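Local coordinates for protein ammonium transporter (Kuenenia stuttgartiensis, PDB 6EU6) that probably senses external ammonium as the Amt-type membrane part of a sensor histidine kinase, passing the signal across the membrane, at residues V57-G62 and S95-Q100; M101-T106 and T168-I173; G140-G145 and F368-G373; D163-T168 and F221-G226; A272-L277 and I323-V328. All coordinates share one frame; numbering follows the deposited sequence.

Contact 1 of 5, residues V57-G62 and S95-Q100; sequences VFFSVG and SFFFFQ
Val57 O is gripped by two backbone amides, Val61 N at 2.9 Å and Gly62 N at 3.1 Å, which reach it from opposite faces of its carbonyl plane. The second bond marks a pi-type widening in the turn that bears Phe58 and Phe59, which meet Gln100 and Phe97. This is a helix-helix crossing of the Amt transporter fold, between helices 40-67 and 93-114. Locally the two axes are 10.9 Å apart and cross at 112°, too far for backbone contact, and four buried side chains bridge the interval.

Phe58 spans it directly: its ring carbon CE2 lies 3.6 Å from Gln100 O, while Phe97 O sits more distantly at the ring's edge, near its plane. The beta carbon of Gln100 also touches that ring, but the rest of its chain, bent at chi2, leads elsewhere; its NE2 makes a weak hydrogen bond to a bound MES molecule. From helix 93-114, Phe97 makes the matching approach. With its CG anti to the backbone N (chi1 -168°), the ring extends to the first helix, where CE1 stands at the edge of the Phe59 ring. Met244 and Leu240 of a second subunit pack against Phe59 and Phe97 respectively, which places this crossing at an interface of the trimer. The Phe97 ring also reaches main chain, its CZ lying 4.0 Å from Phe59 CA.

Contact 2 of 5, residues M101-T106 and T168-I173; sequences MVFAST and TVVHSI
Phe103 opens the contact, its ring carbon CD2 lying 4.0 Å from Val170 CG2. The methyl comes in obliquely to the ring, and the two side chains cross at about a right angle. The same methyl lies 4.1 Å from Phe103 O, which places it beside main chain as well as ring. Phe103 also stacks on Phe223, a pairing consistent with the phenylalanine gate of Amt pores.

One turn further on, Thr106 presents carbon rather than oxygen. Its hydroxyl sits beside its own backbone N (chi1 -51°) and donates to Val102 O at 2.8 Å, with a C=O...O angle of 146°. This bond holds the side chain's rotation and thereby leaves CG2 facing Val170; Thr106 N is a second donor to the same carbonyl, from the opposite face of its plane. CG2 meets Val170 CG1 at 3.8 Å and, more loosely, CE1 of His171. The valine methyl in turn stands 3.9 Å above the centre of the His171 imidazole, so it touches both the threonine and the ring. His171 ND1 is hydrogen-bonded to His326 ND1, the twin-histidine arrangement characteristic of the Amt conduction path.

Helices 93-114 and 167-185 run nearly in the same direction here, 18° apart. Helix 2-34 packs on Val102 and Thr106, helix 40-67 on Met101 and Ala104, and helix 121-144 on Val169 and Ile173.

Contact 3 of 5, residues G140-G145 and F368-G373; sequences GHWAWG and FSWSFG
Trp142 holds its CG beside the backbone N (chi1 -59°) and Trp370 swings its own beside the carbonyl carbon (chi1 177°), and these two rotations point the indoles at one another over a backbone gap of 11.4 Å between their CA atoms. The meeting is narrow. Trp142 offers the far corner of its six-membered ring, and this CH2 is 3.8 Å from Trp370 CD2 and as close to CE3. It stands over one face of the Trp370 indole, displaced toward the rim. The ring centroids are 4.9 Å apart and the planes meet at 54°, evidence for an edge-to-face pair in which Trp142 supplies the edge.

In the eleven-helix Amt fold this pair joins the C-terminal part of helix 121-144 to the last membrane-spanning helix, 353-385. Each indole is also fixed at its polar end: Trp142 NE1 donates to Leu74 O, whereas Trp370 NE1 donates to Ile135 O and so ties the last helix to helix 121-144 a second time. Replacing Trp370 by alanine removes the face on which CH2 rests and is likely to open a gap between the two helices and leave Ile135 O without this donor. Trp155 meets the Trp142 ring as well, and Ile138 and Phe139, from the turn before Trp142, lie against Trp370.

Contact 4 of 5, residues D163-T168 and F221-G226; sequences DFAGAT and FGFNGG
Ala165 and Phe223 form the tight part of this contact: Phe223 CE1 comes within 3.1 Å of Ala165 O, obliquely to the ring. That carbonyl oxygen is buried here without any hydrogen-bond partner. The loop 163-166, shaped by an Asx motif just before helix 167-185, packs against the C-terminal part of helix 206-226. Ala165 CB faces the helix backbone, 3.8 Å from Phe223 O, beside the Asn224 side chain.

The more open side is at Phe164, which is partly exposed, though its ring still comes close to the helix. With CG anti to the backbone N (chi1 176°), it reaches across so that CE2 lies 3.2 Å from Asn224 O, and CZ is almost as near. A bound MES molecule accompanies this side, donating from N4 to Phe164 O. A serine in place of Phe164 would probably leave Asn224 O without its aromatic neighbour and open a gap between loop and helix.

Behind the contact, Asp163 fixes the loop's shape. Gly166, at the N-cap position, has a positive phi of 110° that suits glycine, and its N meets Asp163 OD1 from above the carboxylate plane. Ala167 N uses the syn lone pair of Asp163 OD1 at 2.7 Å, and Thr168 N donates to Asp163 OD2 at 2.8 Å.

Contact 5 of 5, residues A272-L277 and I323-V328; sequences AILAGL and IAVHGV
Ala275 and Val325 bring their backbones unusually close, with CA atoms 4.4 Å apart, where helix 266-280 meets helix 322-340. The first helix is regular at this point. The second has a wider pi-type turn, seen in the bond from Val328 N to Ile323 O at 3.0 Å.

At so short a spacing the contact is made by the roots of side chains and by main chain. Val325 makes most of the contact. Its CG1, anti to the backbone N (chi1 163°), is 3.6 Å from Leu274 CB and also reaches the peptide that follows, at 3.8 Å from Leu274 C and 3.9 Å from Ala275 N. The other methyl, CG2, touches Leu274 CB more loosely. Of the Leu274 side chain, only the beta carbon is touched, because its CG lies beside the backbone N and carries the isopropyl end elsewhere. Ala275 has just a methyl, small enough to let the helices approach to this degree.

The methyl CG1 does double duty, standing 3.8 Å above the centre of the His326 ring as well. It therefore sits between helix 266-280 and one of the paired histidines of the Amt pore, to which the valine is a second-shell residue.

Helix 206-226 receives the end of Leu274 on Leu216 and Trp220, while helix 289-312 packs on Ala275 through Thr299 and Ala303. On the far side of helix 266-280, Ile273 meets Leu52 of a third subunit.

Contacts 2, 4 and 5 lie round the presumed conduction path. Contacts 2 and 5 are 13 Å apart between centres and are joined by His171 ND1 to His326 ND1 at 3.0 Å and by Ser172 OG to Gly327 O. Contact 4 shares Thr168 with contact 2, and Phe103 CE2 lies 3.2 Å from Ala165 O. Trp144 NE1 ties contact 3 to contact 4 through Asp163 O, and Ser371 OG ties it to contact 2 through Ile173 O. Contact 1 lies outward but shares helix 93-114 with contact 2. Bound MES, probably from the crystallisation liquor, lies by Gln100 of contact 1 and by the 163-164 loop of contact 4, consistent with an external vestibule.

Contact 1 of 5, residues V57-G62 and S95-Q100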
# COMPACT_ATOMS: atom_id res chain seq x y z
N VAL A 57 -5.05 9.00 22.59
CA VAL A 57 -5.54 8.41 23.85
C VAL A 57 -4.60 7.28 24.25
O VAL A 57 -4.28 7.10 25.43
CB VAL A 57 -6.98 7.96 23.69
CG1 VAL A 57 -7.44 7.09 24.89
CG2 VAL A 57 -7.87 9.15 23.49
N PHE A 58 -4.11 6.52 23.28
CA PHE A 58 -3.27 5.41 23.60
C PHE A 58 -1.89 5.91 24.02
O PHE A 58 -1.30 5.34 24.95
CB PHE A 58 -3.11 4.42 22.45
CG PHE A 58 -2.50 3.09 22.86
CD1 PHE A 58 -3.21 2.20 23.61
CD2 PHE A 58 -1.24 2.76 22.53
CE1 PHE A 58 -2.66 0.98 23.98
CE2 PHE A 58 -0.67 1.56 22.90
CZ PHE A 58 -1.40 0.65 23.60
N PHE A 59 -1.39 6.96 23.35
CA PHE A 59 -0.16 7.61 23.79
C PHE A 59 -0.30 8.09 25.25
O PHE A 59 0.61 7.88 26.07
CB PHE A 59 0.21 8.75 22.89
CG PHE A 59 1.36 9.60 23.38
CD1 PHE A 59 2.67 9.21 23.17
CD2 PHE A 59 1.14 10.80 23.99
CE1 PHE A 59 3.73 9.98 23.64
CE2 PHE A 59 2.18 11.58 24.46
CZ PHE A 59 3.46 11.16 24.31
N SER A 60 -1.42 8.70 25.58
CA SER A 60 -1.51 9.39 26.88
C SER A 60 -1.71 8.39 28.02
O SER A 60 -0.98 8.41 29.04
CB SER A 60 -2.69 10.36 26.89
OG SER A 60 -2.50 11.30 25.87
N VAL A 61 -2.74 7.57 27.90
CA VAL A 61 -3.04 6.61 28.97
C VAL A 61 -3.07 5.15 28.63
O VAL A 61 -2.68 4.28 29.47
CB VAL A 61 -4.33 6.99 29.72
CG1 VAL A 61 -4.25 8.44 30.14
CG2 VAL A 61 -5.53 6.80 28.88
N GLY A 62 -3.50 4.83 27.42
CA GLY A 62 -3.70 3.41 27.10
C GLY A 62 -2.48 2.53 27.26
O GLY A 62 -2.53 1.45 27.84
N SER A 95 9.65 1.40 19.10
CA SER A 95 9.14 0.52 18.07
C SER A 95 7.99 -0.31 18.63
O SER A 95 6.97 -0.40 18.05
CB SER A 95 10.27 -0.32 17.53
OG SER A 95 11.29 0.52 17.08
N PHE A 96 8.21 -0.91 19.79
CA PHE A 96 7.19 -1.66 20.49
C PHE A 96 6.00 -0.76 20.76
O PHE A 96 4.86 -1.15 20.60
CB PHE A 96 7.73 -2.16 21.81
CG PHE A 96 6.75 -2.97 22.58
CD1 PHE A 96 6.56 -4.32 22.30
CD2 PHE A 96 5.99 -2.38 23.57
CE1 PHE A 96 5.65 -5.06 23.06
CE2 PHE A 96 5.06 -3.11 24.31
CZ PHE A 96 4.91 -4.46 24.08
N PHE A 97 6.27 0.45 21.24
CA PHE A 97 5.21 1.38 21.58
C PHE A 97 4.31 1.70 20.35
O PHE A 97 3.08 1.67 20.45
CB PHE A 97 5.82 2.66 22.10
CG PHE A 97 4.84 3.57 22.74
CD1 PHE A 97 4.14 4.49 22.01
CD2 PHE A 97 4.69 3.56 24.12
CE1 PHE A 97 3.24 5.35 22.61
CE2 PHE A 97 3.84 4.46 24.72
CZ PHE A 97 3.08 5.34 23.95
N PHE A 98 4.94 1.92 19.19
CA PHE A 98 4.16 2.30 18.04
C PHE A 98 3.38 1.11 17.51
O PHE A 98 2.23 1.27 17.08
CB PHE A 98 5.05 2.89 16.94
CG PHE A 98 4.27 3.39 15.75
CD1 PHE A 98 3.22 4.30 15.91
CD2 PHE A 98 4.48 2.86 14.50
CE1 PHE A 98 2.42 4.69 14.84
CE2 PHE A 98 3.70 3.26 13.42
CZ PHE A 98 2.68 4.19 13.58
N PHE A 99 4.03 -0.05 17.49
CA PHE A 99 3.38 -1.32 17.18
C PHE A 99 2.11 -1.56 18.00
O PHE A 99 1.03 -1.80 17.46
CB PHE A 99 4.37 -2.45 17.30
CG PHE A 99 3.87 -3.79 16.77
CD1 PHE A 99 3.85 -4.06 15.43
CD2 PHE A 99 3.43 -4.76 17.63
CE1 PHE A 99 3.40 -5.33 14.94
CE2 PHE A 99 3.01 -6.01 17.16
CZ PHE A 99 2.96 -6.29 15.80
N GLN A 100 2.21 -1.32 19.29
CA GLN A 100 1.06 -1.54 20.12
C GLN A 100 0.05 -0.40 19.90
O GLN A 100 -1.11 -0.63 20.04
CB GLN A 100 1.46 -1.64 21.60
CG GLN A 100 2.37 -2.82 21.95
CD GLN A 100 1.67 -4.16 21.70
OE1 GLN A 100 0.47 -4.26 21.77
NE2 GLN A 100 2.44 -5.18 21.35

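Contact 2 of 5, residues M101-T106 and T168-I173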
# COMPACT_ATOMS: atom_id res chain seq x y z
N MET A 101 0.49 0.83 19.55
CA MET A 101 -0.47 1.87 19.25
C MET A 101 -1.35 1.51 18.05
O MET A 101 -2.56 1.72 18.07
CB MET A 101 0.25 3.22 18.98
CG MET A 101 -0.68 4.38 18.67
SD MET A 101 0.28 5.91 18.39
CE MET A 101 0.63 6.21 20.11
N VAL A 102 -0.73 1.00 16.98
CA VAL A 102 -1.54 0.68 15.83
C VAL A 102 -2.45 -0.56 16.12
O VAL A 102 -3.52 -0.68 15.53
CB VAL A 102 -0.71 0.55 14.53
CG1 VAL A 102 -0.04 1.89 14.21
CG2 VAL A 102 0.33 -0.53 14.59
N PHE A 103 -2.01 -1.49 16.97
CA PHE A 103 -2.96 -2.50 17.51
C PHE A 103 -4.20 -1.87 18.16
O PHE A 103 -5.33 -2.25 17.89
CB PHE A 103 -2.22 -3.47 18.46
CG PHE A 103 -1.56 -4.62 17.77
CD1 PHE A 103 -0.95 -4.47 16.55
CD2 PHE A 103 -1.50 -5.85 18.38
CE1 PHE A 103 -0.35 -5.53 15.90
CE2 PHE A 103 -0.95 -6.93 17.71
CZ PHE A 103 -0.35 -6.77 16.49
N ALA A 104 -3.98 -0.86 19.01
CA ALA A 104 -5.08 -0.20 19.67
C ALA A 104 -5.99 0.48 18.64
O ALA A 104 -7.20 0.42 18.79
CB ALA A 104 -4.60 0.84 20.71
N SER A 105 -5.40 1.11 17.61
CA SER A 105 -6.20 1.72 16.60
C SER A 105 -7.06 0.71 15.84
O SER A 105 -8.15 1.08 15.32
CB SER A 105 -5.30 2.47 15.62
OG SER A 105 -4.65 3.53 16.33
N THR A 106 -6.51 -0.47 15.64
CA THR A 106 -7.28 -1.61 15.03
C THR A 106 -8.51 -1.97 15.88
O THR A 106 -9.61 -2.09 15.42
CB THR A 106 -6.38 -2.81 14.81
OG1 THR A 106 -5.21 -2.40 14.11
CG2 THR A 106 -7.04 -3.85 13.99
N THR A 168 -8.43 -12.22 20.45
CA THR A 168 -9.27 -11.77 21.53
C THR A 168 -8.90 -10.33 21.91
O THR A 168 -9.76 -9.46 21.95
CB THR A 168 -9.17 -12.72 22.77
OG1 THR A 168 -9.76 -14.00 22.44
CG2 THR A 168 -9.96 -12.17 23.88
N VAL A 169 -7.64 -10.08 22.15
CA VAL A 169 -7.20 -8.80 22.74
C VAL A 169 -7.57 -7.61 21.81
O VAL A 169 -8.05 -6.57 22.29
CB VAL A 169 -5.71 -8.84 23.00
CG1 VAL A 169 -5.18 -7.46 23.49
CG2 VAL A 169 -5.42 -9.85 24.10
N VAL A 170 -7.38 -7.79 20.51
CA VAL A 170 -7.78 -6.79 19.53
C VAL A 170 -9.21 -7.05 19.00
O VAL A 170 -10.09 -6.22 19.10
CB VAL A 170 -6.74 -6.71 18.40
CG1 VAL A 170 -7.19 -5.74 17.29
CG2 VAL A 170 -5.41 -6.18 18.99
N HIS A 171 -9.42 -8.20 18.37
CA HIS A 171 -10.53 -8.37 17.51
C HIS A 171 -11.81 -8.64 18.30
O HIS A 171 -12.81 -7.98 18.11
CB HIS A 171 -10.14 -9.46 16.52
CG HIS A 171 -9.11 -8.97 15.54
ND1 HIS A 171 -9.37 -7.98 14.62
CD2 HIS A 171 -7.82 -9.32 15.36
CE1 HIS A 171 -8.29 -7.75 13.91
NE2 HIS A 171 -7.32 -8.52 14.37
N SER A 172 -11.82 -9.65 19.17
CA SER A 172 -13.07 -9.88 19.97
C SER A 172 -13.39 -8.70 20.85
O SER A 172 -14.57 -8.25 20.93
CB SER A 172 -13.02 -11.18 20.75
OG SER A 172 -12.99 -12.25 19.83
N ILE A 173 -12.38 -8.14 21.49
CA ILE A 173 -12.63 -6.97 22.32
C ILE A 173 -13.29 -5.84 21.55
O ILE A 173 -14.29 -5.27 21.98
CB ILE A 173 -11.31 -6.50 22.95
CG1 ILE A 173 -10.90 -7.49 24.06
CG2 ILE A 173 -11.43 -5.07 23.51
CD1 ILE A 173 -11.68 -7.35 25.39

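Contact 3 of 5, residues G140-G145 and F368-G373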
# COMPACT_ATOMS: atom_id res chain seq x y z
N GLY A 140 -6.01 -5.76 27.89
CA GLY A 140 -4.71 -6.03 27.34
C GLY A 140 -3.68 -6.31 28.43
O GLY A 140 -2.77 -7.09 28.23
N HIS A 141 -3.81 -5.58 29.53
CA HIS A 141 -2.92 -5.83 30.69
C HIS A 141 -3.13 -7.27 31.20
O HIS A 141 -2.17 -8.02 31.41
CB HIS A 141 -3.18 -4.84 31.79
CG HIS A 141 -2.18 -4.93 32.89
ND1 HIS A 141 -0.92 -4.38 32.79
CD2 HIS A 141 -2.23 -5.54 34.11
CE1 HIS A 141 -0.25 -4.60 33.90
NE2 HIS A 141 -1.02 -5.30 34.72
N TRP A 142 -4.39 -7.67 31.29
CA TRP A 142 -4.70 -9.00 31.83
C TRP A 142 -4.05 -10.08 31.02
O TRP A 142 -3.57 -11.08 31.59
CB TRP A 142 -6.20 -9.22 31.92
CG TRP A 142 -6.90 -8.24 32.77
CD1 TRP A 142 -6.33 -7.31 33.63
CD2 TRP A 142 -8.30 -8.02 32.84
NE1 TRP A 142 -7.32 -6.53 34.20
CE2 TRP A 142 -8.53 -6.97 33.74
CE3 TRP A 142 -9.40 -8.61 32.22
CZ2 TRP A 142 -9.80 -6.50 34.01
CZ3 TRP A 142 -10.62 -8.15 32.51
CH2 TRP A 142 -10.82 -7.11 33.38
N ALA A 143 -4.07 -9.89 29.68
CA ALA A 143 -3.65 -10.93 28.69
C ALA A 143 -2.21 -10.83 28.33
O ALA A 143 -1.50 -11.83 28.18
CB ALA A 143 -4.54 -10.83 27.44
N TRP A 144 -1.71 -9.60 28.30
CA TRP A 144 -0.39 -9.34 27.77
C TRP A 144 0.49 -8.47 28.68
O TRP A 144 1.50 -8.00 28.24
CB TRP A 144 -0.55 -8.57 26.43
CG TRP A 144 -1.05 -9.36 25.24
CD1 TRP A 144 -1.24 -10.71 25.15
CD2 TRP A 144 -1.42 -8.82 23.98
NE1 TRP A 144 -1.73 -11.05 23.88
CE2 TRP A 144 -1.81 -9.90 23.14
CE3 TRP A 144 -1.43 -7.52 23.46
CZ2 TRP A 144 -2.20 -9.72 21.84
CZ3 TRP A 144 -1.80 -7.33 22.15
CH2 TRP A 144 -2.23 -8.44 21.35
N GLY A 145 0.08 -8.18 29.92
CA GLY A 145 0.82 -7.28 30.75
C GLY A 145 2.19 -7.79 31.20
O GLY A 145 3.00 -7.06 31.78
N PHE A 368 -15.67 -11.02 26.57
CA PHE A 368 -17.06 -10.69 26.29
C PHE A 368 -17.64 -9.92 27.42
O PHE A 368 -18.25 -8.89 27.21
CB PHE A 368 -17.89 -11.96 25.94
CG PHE A 368 -19.30 -11.67 25.63
CD1 PHE A 368 -19.68 -11.36 24.34
CD2 PHE A 368 -20.26 -11.61 26.65
CE1 PHE A 368 -20.99 -11.03 24.03
CE2 PHE A 368 -21.57 -11.29 26.33
CZ PHE A 368 -21.95 -11.01 25.03
N SER A 369 -17.53 -10.43 28.63
CA SER A 369 -18.23 -9.78 29.75
C SER A 369 -17.74 -8.38 29.98
O SER A 369 -18.53 -7.46 30.29
CB SER A 369 -18.05 -10.59 31.06
OG SER A 369 -18.53 -11.93 30.88
N TRP A 370 -16.41 -8.21 29.92
CA TRP A 370 -15.81 -6.91 30.09
C TRP A 370 -16.21 -5.91 28.97
O TRP A 370 -16.68 -4.82 29.26
CB TRP A 370 -14.30 -7.11 30.15
CG TRP A 370 -13.41 -5.84 30.27
CD1 TRP A 370 -12.53 -5.34 29.30
CD2 TRP A 370 -13.24 -5.02 31.41
NE1 TRP A 370 -11.86 -4.23 29.80
CE2 TRP A 370 -12.30 -4.00 31.08
CE3 TRP A 370 -13.84 -4.99 32.68
CZ2 TRP A 370 -11.90 -3.02 32.00
CZ3 TRP A 370 -13.43 -4.00 33.59
CH2 TRP A 370 -12.48 -3.02 33.24
N SER A 371 -15.98 -6.27 27.69
CA SER A 371 -16.15 -5.36 26.59
C SER A 371 -17.61 -5.18 26.21
O SER A 371 -18.08 -4.04 26.09
CB SER A 371 -15.23 -5.76 25.37
OG SER A 371 -15.46 -4.84 24.32
N PHE A 372 -18.39 -6.25 26.09
CA PHE A 372 -19.83 -6.05 25.88
C PHE A 372 -20.46 -5.37 27.11
O PHE A 372 -21.24 -4.46 26.97
CB PHE A 372 -20.48 -7.37 25.60
CG PHE A 372 -21.90 -7.25 25.25
CD1 PHE A 372 -22.28 -6.79 23.98
CD2 PHE A 372 -22.89 -7.59 26.18
CE1 PHE A 372 -23.61 -6.60 23.67
CE2 PHE A 372 -24.23 -7.42 25.86
CZ PHE A 372 -24.58 -6.95 24.60
N GLY A 373 -20.18 -5.83 28.32
CA GLY A 373 -20.83 -5.23 29.48
C GLY A 373 -20.48 -3.77 29.74
O GLY A 373 -21.36 -2.93 29.95

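Contact 4 of 5, residues D163-T168 and F221-G226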
# COMPACT_ATOMS: atom_id res chain seq x y z
N ASP A 163 -2.81 -15.60 23.37
CA ASP A 163 -3.31 -14.93 22.18
C ASP A 163 -2.10 -14.26 21.50
O ASP A 163 -1.67 -13.20 21.90
CB ASP A 163 -4.36 -13.94 22.58
CG ASP A 163 -5.06 -13.31 21.41
OD1 ASP A 163 -4.69 -13.57 20.22
OD2 ASP A 163 -5.96 -12.50 21.70
N PHE A 164 -1.54 -14.93 20.51
CA PHE A 164 -0.34 -14.42 19.89
C PHE A 164 -0.39 -12.97 19.42
O PHE A 164 0.44 -12.14 19.81
CB PHE A 164 0.00 -15.35 18.70
CG PHE A 164 1.17 -14.87 17.92
CD1 PHE A 164 2.41 -14.68 18.54
CD2 PHE A 164 1.09 -14.71 16.54
CE1 PHE A 164 3.50 -14.24 17.81
CE2 PHE A 164 2.17 -14.25 15.82
CZ PHE A 164 3.37 -13.99 16.44
N ALA A 165 -1.34 -12.67 18.54
CA ALA A 165 -1.40 -11.38 17.92
C ALA A 165 -2.71 -10.63 18.20
O ALA A 165 -2.88 -9.50 17.75
CB ALA A 165 -1.08 -11.52 16.43
N GLY A 166 -3.63 -11.20 18.98
CA GLY A 166 -4.79 -10.45 19.39
C GLY A 166 -6.13 -10.84 18.81
O GLY A 166 -7.01 -9.98 18.57
N ALA A 167 -6.34 -12.13 18.59
CA ALA A 167 -7.65 -12.55 18.18
C ALA A 167 -8.76 -12.09 19.17
O ALA A 167 -9.85 -11.65 18.77
CB ALA A 167 -7.70 -14.07 18.01
N THR A 168 -8.43 -12.22 20.45
CA THR A 168 -9.27 -11.77 21.53
C THR A 168 -8.90 -10.33 21.91
O THR A 168 -9.76 -9.46 21.95
CB THR A 168 -9.17 -12.72 22.77
OG1 THR A 168 -9.76 -14.00 22.44
CG2 THR A 168 -9.96 -12.17 23.88
N PHE A 221 -0.38 -9.49 7.53
CA PHE A 221 0.97 -10.00 7.49
C PHE A 221 1.89 -9.34 8.52
O PHE A 221 2.70 -10.05 9.23
CB PHE A 221 1.62 -9.91 6.08
CG PHE A 221 0.95 -10.77 5.02
CD1 PHE A 221 0.39 -12.01 5.33
CD2 PHE A 221 0.87 -10.32 3.71
CE1 PHE A 221 -0.21 -12.77 4.34
CE2 PHE A 221 0.24 -11.08 2.74
CZ PHE A 221 -0.28 -12.31 3.06
N GLY A 222 1.77 -8.01 8.62
CA GLY A 222 2.51 -7.28 9.65
C GLY A 222 1.95 -7.54 11.04
O GLY A 222 2.67 -7.65 12.03
N PHE A 223 0.64 -7.58 11.11
CA PHE A 223 -0.04 -7.82 12.41
C PHE A 223 0.45 -9.09 13.06
O PHE A 223 0.92 -9.09 14.23
CB PHE A 223 -1.53 -7.85 12.10
CG PHE A 223 -2.40 -7.44 13.23
CD1 PHE A 223 -2.84 -8.43 14.13
CD2 PHE A 223 -2.95 -6.21 13.28
CE1 PHE A 223 -3.71 -8.07 15.16
CE2 PHE A 223 -3.76 -5.82 14.35
CZ PHE A 223 -4.11 -6.77 15.29
N ASN A 224 0.50 -10.17 12.25
CA ASN A 224 0.99 -11.47 12.69
C ASN A 224 2.52 -11.59 12.74
O ASN A 224 3.09 -11.92 13.77
CB ASN A 224 0.41 -12.59 11.83
CG ASN A 224 -1.04 -12.93 12.20
OD1 ASN A 224 -1.97 -12.46 11.63
ND2 ASN A 224 -1.19 -13.83 13.13
N GLY A 225 3.18 -11.35 11.62
CA GLY A 225 4.64 -11.39 11.58
C GLY A 225 5.31 -10.50 12.60
O GLY A 225 6.34 -10.87 13.18
N GLY A 226 4.83 -9.29 12.72
CA GLY A 226 5.41 -8.30 13.66
C GLY A 226 5.27 -8.80 15.11
O GLY A 226 6.10 -8.42 16.00

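Contact 5 of 5, residues A272-L277 and I323-V328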
# COMPACT_ATOMS: atom_id res chain seq x y z
N ALA A 272 -15.99 -14.20 5.43
CA ALA A 272 -15.29 -15.38 5.75
C ALA A 272 -13.75 -15.20 5.70
O ALA A 272 -13.05 -15.74 6.55
CB ALA A 272 -15.76 -16.49 4.83
N ILE A 273 -13.25 -14.50 4.65
CA ILE A 273 -11.85 -14.23 4.50
C ILE A 273 -11.33 -13.48 5.72
O ILE A 273 -10.37 -13.89 6.33
CB ILE A 273 -11.57 -13.47 3.18
CG1 ILE A 273 -11.85 -14.45 2.02
CG2 ILE A 273 -10.13 -13.02 3.18
CD1 ILE A 273 -11.93 -13.80 0.67
N LEU A 274 -12.01 -12.39 6.06
CA LEU A 274 -11.55 -11.61 7.17
C LEU A 274 -11.63 -12.37 8.52
O LEU A 274 -10.75 -12.22 9.36
CB LEU A 274 -12.33 -10.30 7.24
CG LEU A 274 -12.31 -9.29 6.12
CD1 LEU A 274 -12.93 -7.99 6.68
CD2 LEU A 274 -10.91 -9.06 5.67
N ALA A 275 -12.71 -13.16 8.70
CA ALA A 275 -12.83 -14.00 9.90
C ALA A 275 -11.70 -15.01 10.01
O ALA A 275 -11.16 -15.24 11.07
CB ALA A 275 -14.17 -14.71 9.97
N GLY A 276 -11.27 -15.56 8.90
CA GLY A 276 -10.13 -16.44 8.95
C GLY A 276 -8.84 -15.78 9.33
O GLY A 276 -8.06 -16.37 10.08
N LEU A 277 -8.63 -14.55 8.81
CA LEU A 277 -7.55 -13.73 9.24
C LEU A 277 -7.58 -13.47 10.75
O LEU A 277 -6.57 -13.62 11.41
CB LEU A 277 -7.45 -12.48 8.40
CG LEU A 277 -6.94 -12.76 6.94
CD1 LEU A 277 -7.38 -11.68 5.96
CD2 LEU A 277 -5.43 -12.97 6.86
N ILE A 323 -19.19 -7.82 13.86
CA ILE A 323 -19.35 -8.69 15.06
C ILE A 323 -18.98 -10.11 14.68
O ILE A 323 -18.19 -10.75 15.33
CB ILE A 323 -20.79 -8.65 15.57
CG1 ILE A 323 -21.15 -7.22 15.99
CG2 ILE A 323 -20.90 -9.63 16.73
CD1 ILE A 323 -22.68 -7.01 16.11
N ALA A 324 -19.49 -10.57 13.56
CA ALA A 324 -19.08 -11.88 13.06
C ALA A 324 -17.61 -12.01 12.76
O ALA A 324 -17.01 -13.04 13.11
CB ALA A 324 -19.88 -12.22 11.83
N VAL A 325 -16.98 -10.99 12.12
CA VAL A 325 -15.60 -11.13 11.67
C VAL A 325 -14.71 -11.11 12.93
O VAL A 325 -13.89 -12.02 13.19
CB VAL A 325 -15.21 -10.01 10.69
CG1 VAL A 325 -13.72 -9.89 10.54
CG2 VAL A 325 -15.91 -10.22 9.35
N HIS A 326 -14.84 -10.02 13.68
CA HIS A 326 -13.94 -9.74 14.78
C HIS A 326 -14.34 -10.44 16.13
O HIS A 326 -13.49 -10.98 16.79
CB HIS A 326 -13.81 -8.22 14.98
CG HIS A 326 -13.35 -7.47 13.76
ND1 HIS A 326 -12.02 -7.35 13.43
CD2 HIS A 326 -14.04 -6.82 12.80
CE1 HIS A 326 -11.92 -6.65 12.30
NE2 HIS A 326 -13.14 -6.36 11.88
N GLY A 327 -15.59 -10.37 16.49
CA GLY A 327 -16.07 -10.97 17.74
C GLY A 327 -16.03 -12.51 17.60
O GLY A 327 -15.26 -13.16 18.26
N VAL A 328 -16.80 -13.04 16.68
CA VAL A 328 -16.90 -14.49 16.56
C VAL A 328 -15.63 -15.12 15.99
O VAL A 328 -15.10 -16.11 16.51
CB VAL A 328 -18.14 -14.92 15.75
CG1 VAL A 328 -18.18 -16.47 15.59
CG2 VAL A 328 -19.39 -14.39 16.39